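Local coordinates for 3-guanidinopropionase (Pseudomonas aeruginosa, PDB 3NIQ), which hydrolyses 3-guanidinopropanoate to beta-alanine and urea with the help of two manganese ions per subunit, at residues 236-248 with 252-265. Sequence-based numbering, arbitrary orientation.
Sequences YVSFDVDVLDPAF and TGTPEIGGMTSLQA. With MN (manganese (II) ion), chain E; MN (manganese (II) ion), chain D.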
# COMPACT_ATOMS: atom_id res chain seq x y z
N TYR A 236 -16.85 -14.66 29.98
CA TYR A 236 -16.84 -14.13 28.64
C TYR A 236 -15.40 -13.84 28.25
O TYR A 236 -14.60 -13.40 29.07
CB TYR A 236 -17.67 -12.85 28.61
CG TYR A 236 -17.92 -12.22 27.27
CD1 TYR A 236 -19.12 -12.45 26.58
CD2 TYR A 236 -16.98 -11.33 26.69
CE1 TYR A 236 -19.36 -11.84 25.34
CE2 TYR A 236 -17.23 -10.72 25.45
CZ TYR A 236 -18.42 -10.98 24.78
OH TYR A 236 -18.69 -10.37 23.56
N VAL A 237 -15.07 -14.08 26.98
CA VAL A 237 -13.72 -13.72 26.52
C VAL A 237 -13.80 -12.59 25.52
O VAL A 237 -14.47 -12.68 24.49
CB VAL A 237 -12.98 -14.92 25.88
CG1 VAL A 237 -11.56 -14.51 25.49
CG2 VAL A 237 -12.95 -16.08 26.85
N SER A 238 -13.12 -11.50 25.82
CA SER A 238 -13.12 -10.39 24.91
C SER A 238 -11.69 -10.11 24.44
O SER A 238 -10.80 -9.80 25.25
CB SER A 238 -13.72 -9.17 25.61
OG SER A 238 -13.74 -8.07 24.73
N PHE A 239 -11.48 -10.17 23.13
CA PHE A 239 -10.14 -10.07 22.56
C PHE A 239 -10.01 -8.80 21.70
O PHE A 239 -10.60 -8.71 20.61
CB PHE A 239 -9.86 -11.32 21.72
CG PHE A 239 -8.43 -11.44 21.27
CD1 PHE A 239 -7.50 -12.12 22.05
CD2 PHE A 239 -8.01 -10.84 20.08
CE1 PHE A 239 -6.14 -12.22 21.64
CE2 PHE A 239 -6.67 -10.92 19.66
CZ PHE A 239 -5.74 -11.61 20.43
N ASP A 240 -9.24 -7.83 22.19
CA ASP A 240 -8.98 -6.60 21.46
C ASP A 240 -7.65 -6.86 20.72
O ASP A 240 -6.64 -7.15 21.35
CB ASP A 240 -8.91 -5.41 22.44
CG ASP A 240 -8.55 -4.08 21.78
OD1 ASP A 240 -7.98 -4.05 20.66
OD2 ASP A 240 -8.82 -3.01 22.40
N VAL A 241 -7.68 -6.78 19.39
CA VAL A 241 -6.52 -7.17 18.61
C VAL A 241 -5.32 -6.27 18.89
O VAL A 241 -4.20 -6.66 18.62
CB VAL A 241 -6.79 -7.25 17.08
CG1 VAL A 241 -7.86 -8.32 16.74
CG2 VAL A 241 -7.18 -5.88 16.51
N ASP A 242 -5.55 -5.09 19.46
CA ASP A 242 -4.42 -4.22 19.80
C ASP A 242 -3.61 -4.74 21.02
O ASP A 242 -2.58 -4.17 21.38
CB ASP A 242 -4.85 -2.73 19.90
CG ASP A 242 -5.61 -2.39 21.20
OD1 ASP A 242 -5.52 -3.15 22.19
OD2 ASP A 242 -6.30 -1.34 21.21
N VAL A 243 -4.04 -5.84 21.64
CA VAL A 243 -3.17 -6.57 22.59
C VAL A 243 -1.91 -7.06 21.86
O VAL A 243 -0.81 -7.12 22.43
CB VAL A 243 -3.88 -7.77 23.25
CG1 VAL A 243 -4.07 -8.93 22.26
CG2 VAL A 243 -3.13 -8.22 24.51
N LEU A 244 -2.06 -7.40 20.58
CA LEU A 244 -0.95 -7.89 19.78
C LEU A 244 -0.02 -6.75 19.35
O LEU A 244 -0.47 -5.62 19.18
CB LEU A 244 -1.48 -8.57 18.51
CG LEU A 244 -2.39 -9.77 18.79
CD1 LEU A 244 -3.07 -10.19 17.54
CD2 LEU A 244 -1.60 -10.94 19.38
N ASP A 245 1.26 -7.05 19.17
CA ASP A 245 2.17 -6.04 18.62
C ASP A 245 1.65 -5.60 17.24
O ASP A 245 1.11 -6.42 16.52
CB ASP A 245 3.58 -6.58 18.49
CG ASP A 245 4.59 -5.50 18.26
OD1 ASP A 245 5.20 -5.04 19.26
OD2 ASP A 245 4.78 -5.09 17.08
N PRO A 246 1.80 -4.31 16.90
CA PRO A 246 1.45 -3.83 15.58
C PRO A 246 2.04 -4.67 14.44
O PRO A 246 1.48 -4.67 13.36
CB PRO A 246 1.99 -2.40 15.58
CG PRO A 246 1.78 -1.96 16.97
CD PRO A 246 2.05 -3.20 17.83
N ALA A 247 3.14 -5.39 14.67
CA ALA A 247 3.70 -6.24 13.63
C ALA A 247 2.71 -7.33 13.17
O ALA A 247 2.68 -7.70 11.98
CB ALA A 247 5.03 -6.85 14.10
N PHE A 248 1.91 -7.84 14.10
CA PHE A 248 0.89 -8.86 13.83
C PHE A 248 -0.49 -8.27 13.58
O PHE A 248 -1.32 -8.86 12.86
CB PHE A 248 0.80 -9.86 15.01
CG PHE A 248 2.14 -10.32 15.49
CD1 PHE A 248 2.78 -11.39 14.89
CD2 PHE A 248 2.80 -9.63 16.51
CE1 PHE A 248 4.04 -11.79 15.32
CE2 PHE A 248 4.06 -9.99 16.91
CZ PHE A 248 4.68 -11.08 16.32
N THR A 252 -5.49 -1.41 13.45
CA THR A 252 -6.24 -1.17 14.68
C THR A 252 -6.13 0.29 15.05
O THR A 252 -5.13 0.97 14.72
CB THR A 252 -5.76 -2.11 15.82
OG1 THR A 252 -6.76 -2.16 16.85
CG2 THR A 252 -4.41 -1.64 16.40
N GLY A 253 -7.15 0.80 15.72
CA GLY A 253 -7.26 2.24 15.94
C GLY A 253 -6.22 2.81 16.88
O GLY A 253 -5.68 3.88 16.60
N THR A 254 -5.93 2.08 17.95
CA THR A 254 -5.03 2.60 19.00
C THR A 254 -3.83 1.69 19.25
O THR A 254 -3.72 1.05 20.31
CB THR A 254 -5.82 2.81 20.32
OG1 THR A 254 -6.99 3.59 20.03
CG2 THR A 254 -4.97 3.56 21.37
N PRO A 255 -2.91 1.61 18.26
CA PRO A 255 -1.76 0.70 18.41
C PRO A 255 -0.82 1.13 19.54
O PRO A 255 -0.68 2.33 19.80
CB PRO A 255 -1.04 0.81 17.05
CG PRO A 255 -1.38 2.24 16.56
CD PRO A 255 -2.82 2.45 17.04
N GLU A 256 -0.21 0.15 20.21
CA GLU A 256 0.83 0.40 21.20
C GLU A 256 1.94 -0.61 20.92
O GLU A 256 1.66 -1.81 20.90
CB GLU A 256 0.31 0.17 22.63
CG GLU A 256 -1.01 0.87 23.00
CD GLU A 256 -0.85 2.37 23.23
OE1 GLU A 256 0.31 2.84 23.33
OE2 GLU A 256 -1.88 3.08 23.32
N ILE A 257 3.17 -0.15 20.70
CA ILE A 257 4.24 -1.08 20.30
C ILE A 257 4.63 -2.03 21.46
O ILE A 257 4.27 -1.78 22.63
CB ILE A 257 5.50 -0.33 19.79
CG1 ILE A 257 6.17 0.48 20.90
CG2 ILE A 257 5.16 0.59 18.57
CD1 ILE A 257 7.63 0.88 20.51
N GLY A 258 5.34 -3.10 21.13
CA GLY A 258 5.86 -4.04 22.15
C GLY A 258 4.76 -4.90 22.74
O GLY A 258 4.61 -4.97 23.96
N GLY A 259 3.98 -5.55 21.87
CA GLY A 259 2.82 -6.35 22.31
C GLY A 259 2.97 -7.85 22.20
O GLY A 259 4.05 -8.37 21.99
N MET A 260 1.85 -8.53 22.35
CA MET A 260 1.78 -9.97 22.32
C MET A 260 2.02 -10.46 20.90
O MET A 260 1.72 -9.76 19.94
CB MET A 260 0.37 -10.36 22.79
CG MET A 260 0.13 -11.81 23.10
SD MET A 260 -1.45 -12.01 23.95
CE MET A 260 -1.14 -11.30 25.56
N THR A 261 2.54 -11.68 20.75
CA THR A 261 2.61 -12.25 19.39
C THR A 261 1.31 -13.02 19.09
O THR A 261 0.61 -13.41 20.01
CB THR A 261 3.83 -13.16 19.20
OG1 THR A 261 3.66 -14.36 19.94
CG2 THR A 261 5.17 -12.47 19.64
N SER A 262 1.00 -13.24 17.81
CA SER A 262 -0.17 -14.05 17.44
C SER A 262 -0.02 -15.43 18.08
O SER A 262 -0.96 -16.02 18.62
CB SER A 262 -0.26 -14.21 15.92
OG SER A 262 -0.63 -13.00 15.30
N LEU A 263 1.19 -15.95 18.03
CA LEU A 263 1.46 -17.25 18.64
C LEU A 263 1.10 -17.29 20.14
O LEU A 263 0.42 -18.21 20.61
CB LEU A 263 2.93 -17.61 18.42
CG LEU A 263 3.43 -18.78 19.27
CD1 LEU A 263 2.85 -20.09 18.75
CD2 LEU A 263 4.95 -18.81 19.26
N GLN A 264 1.55 -16.29 20.89
CA GLN A 264 1.20 -16.18 22.31
C GLN A 264 -0.32 -16.08 22.53
O GLN A 264 -0.85 -16.71 23.45
CB GLN A 264 1.91 -14.99 22.94
CG GLN A 264 3.38 -15.25 23.24
CD GLN A 264 4.12 -13.98 23.55
OE1 GLN A 264 3.69 -12.87 23.19
NE2 GLN A 264 5.24 -14.12 24.25
N ALA A 265 -1.01 -15.31 21.69
CA ALA A 265 -2.47 -15.17 21.80
C ALA A 265 -3.21 -16.50 21.58
O ALA A 265 -4.16 -16.82 22.29
CB ALA A 265 -3.00 -14.09 20.84
MN MN E . -7.19 -1.64 23.27
MN MN D . -10.18 -2.42 23.97
O HOH W 1 -1.36 -2.45 19.60
O HOH W 2 -7.08 -0.32 18.87
O HOH W 3 -8.87 -0.39 24.06
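Asp245 turns its carboxylate onto the backbone of the glycine pair in 252-265: with CG anti to the backbone N (chi1 -166°), OD1 accepts from Gly259 N at 2.9 Å and, weakly, from Gly258 N. OD2 of the same group takes Ala247 N on its anti lone pair, an Asx turn, so both oxygens are engaged and the carboxylate is held against rotation. Beside it the two backbones form a single bridge at Leu244 and Met260: Met260 N donates to Val243 O (3.0 Å), and Asp245 N returns a bond to Met260 O (2.9 Å). Further on, the Phe248 ring lies alongside the start of helix 262-270; Thr261 CA sits over one face, 3.9 Å from the ring centroid in a CH-pi contact, while Thr261 CG2 touches CZ. Thr261 also N-caps this helix, sharing a capping box with Gln264. Next to the bridge, Leu244 CD2 reaches Ala265 CB (3.7 Å), which also meets the edge of the Phe239 ring. At the other end Asp242 grips one manganese through both carboxylate oxygens, and its OD2 accepts from a water that also donates to Thr252 OG1, whose main polar partner is Glu284, and accepts from Thr254 N. Asp240 OD2 bridges both ions, 2.3 Å from the one held by Asp242 and 2.2 Å from the other; its OD1 accepts from Asp242 N. Asp148 and a water also bridge the pair; His126 and Asp152 bind one ion, His150 that of Asp242. This is the binuclear manganese site of the arginase family, Asp240 ending strand 235-240 of the parallel sheet and Asp242 in the turn after it.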